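Local coordinates for protein 433aa long hypothetical phosphoribosylglycinamide formyl transferase (Pyrococcus horikoshii, PDB 2DWC) that belongs to the ATP-grasp family, is of unconfirmed function, and binds adenosine-5'-diphosphate, at residues G234-Q237 with Y242-S245. Sequence-based numbering, arbitrary orientation.
Sequences GHYQ and YHAS
A classic beta bulge in the hairpin of strands 225-238 and 241-247 sets His243 and Ala244 against the single residue Tyr236. The register is the evidence: His235 pairs with Ser245 (CA-CA 4.1 Å) and Gln237 with Tyr242 (CA-CA 4.5 Å), both non-hydrogen-bonded pairs, so one residue spans what two span opposite. His243 takes up the extra residue with a helix-like psi of -34°. The backbone bonds here are weak, Tyr236 N to Ala244 O and His243 N to Tyr236 O both measuring 3.4 Å. Chi1 of 75° puts Tyr236 CG between the backbone N and carbonyl carbon, and the ring reaches across to the bulge. There Tyr236 CE2 touches Ala244 CB at 3.3 Å, Tyr236 CE1 lies 3.3 Å from His243 CB, and Ala244 N sits over one ring face, toward the rim. At the far end His243 ND1 donates to Tyr236 OH (3.1 Å, 149°), with the hydroxyl almost in the imidazole plane. On the other face the poorly ordered Gln237, which touches the bound ADP, has OE1 placed 3.4 Å from Tyr242 CB, while Tyr242 OH bonds Thr345. With ND1 as donor, the His243-Tyr236 bond adds a second tie to the bulge beyond its weak backbone bonds.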
loop_
_atom_site.group_PDB
_atom_site.type_symbol
_atom_site.label_atom_id
_atom_site.label_comp_id
_atom_site.label_asym_id
_atom_site.label_seq_id
_atom_site.Cartn_x
_atom_site.Cartn_y
_atom_site.Cartn_z
ATOM N N GLY B 234 -15.169 -13.510 -7.859
ATOM C CA GLY B 234 -15.833 -14.701 -7.385
ATOM C C GLY B 234 -15.498 -15.006 -5.920
ATOM O O GLY B 234 -14.448 -14.563 -5.421
ATOM N N HIS B 235 -16.363 -15.736 -5.212
ATOM C CA HIS B 235 -16.047 -16.101 -3.825
ATOM C C HIS B 235 -16.920 -17.225 -3.304
ATOM O O HIS B 235 -17.898 -17.598 -3.934
ATOM C CB HIS B 235 -16.207 -14.890 -2.882
ATOM C CG HIS B 235 -17.585 -14.297 -2.875
ATOM N ND1 HIS B 235 -18.556 -14.681 -1.975
ATOM C CD2 HIS B 235 -18.143 -13.320 -3.636
ATOM C CE1 HIS B 235 -19.648 -13.963 -2.175
ATOM N NE2 HIS B 235 -19.427 -13.129 -3.177
ATOM N N TYR B 236 -16.564 -17.774 -2.149
ATOM C CA TYR B 236 -17.405 -18.815 -1.589
ATOM C C TYR B 236 -17.649 -18.564 -0.097
ATOM O O TYR B 236 -16.701 -18.425 0.696
ATOM C CB TYR B 236 -16.815 -20.201 -1.899
ATOM C CG TYR B 236 -15.612 -20.612 -1.105
ATOM C CD1 TYR B 236 -15.750 -21.101 0.203
ATOM C CD2 TYR B 236 -14.338 -20.537 -1.652
ATOM C CE1 TYR B 236 -14.641 -21.508 0.950
ATOM C CE2 TYR B 236 -13.217 -20.937 -0.916
ATOM C CZ TYR B 236 -13.375 -21.422 0.388
ATOM O OH TYR B 236 -12.271 -21.816 1.127
ATOM N N GLN B 237 -18.938 -18.459 0.250
ATOM C CA GLN B 237 -19.414 -18.183 1.608
ATOM C C GLN B 237 -19.641 -19.427 2.457
ATOM O O GLN B 237 -20.570 -20.198 2.206
ATOM C CB GLN B 237 -20.729 -17.396 1.549
ATOM C CG GLN B 237 -20.582 -15.929 1.183
ATOM C CD GLN B 237 -20.288 -15.039 2.384
ATOM O OE1 GLN B 237 -19.480 -14.109 2.300
ATOM N NE2 GLN B 237 -20.958 -15.307 3.501
ATOM N N TYR B 242 -16.897 -15.214 4.437
ATOM C CA TYR B 242 -16.189 -15.528 3.216
ATOM C C TYR B 242 -14.860 -16.155 3.650
ATOM O O TYR B 242 -14.321 -15.877 4.739
ATOM C CB TYR B 242 -16.047 -14.268 2.330
ATOM C CG TYR B 242 -14.644 -13.726 2.178
ATOM C CD1 TYR B 242 -13.812 -14.143 1.130
ATOM C CD2 TYR B 242 -14.135 -12.830 3.110
ATOM C CE1 TYR B 242 -12.507 -13.669 1.027
ATOM C CE2 TYR B 242 -12.832 -12.369 3.019
ATOM C CZ TYR B 242 -12.025 -12.789 1.977
ATOM O OH TYR B 242 -10.730 -12.350 1.909
ATOM N N HIS B 243 -14.378 -17.063 2.822
ATOM C CA HIS B 243 -13.161 -17.794 3.114
ATOM C C HIS B 243 -12.109 -17.505 2.055
ATOM O O HIS B 243 -10.924 -17.490 2.353
ATOM C CB HIS B 243 -13.468 -19.306 3.132
ATOM C CG HIS B 243 -12.832 -20.033 4.279
ATOM N ND1 HIS B 243 -12.051 -21.160 4.113
ATOM C CD2 HIS B 243 -12.817 -19.759 5.609
ATOM C CE1 HIS B 243 -11.577 -21.544 5.287
ATOM N NE2 HIS B 243 -12.027 -20.710 6.211
ATOM N N ALA B 244 -12.550 -17.311 0.813
ATOM C CA ALA B 244 -11.636 -17.056 -0.310
ATOM C C ALA B 244 -12.352 -16.245 -1.378
ATOM O O ALA B 244 -13.572 -16.368 -1.507
ATOM C CB ALA B 244 -11.170 -18.401 -0.939
ATOM N N SER B 245 -11.619 -15.426 -2.129
ATOM C CA SER B 245 -12.213 -14.658 -3.230
ATOM C C SER B 245 -11.180 -14.553 -4.324
ATOM O O SER B 245 -9.980 -14.807 -4.099
ATOM C CB SER B 245 -12.645 -13.251 -2.782
ATOM O OG SER B 245 -11.494 -12.520 -2.352
#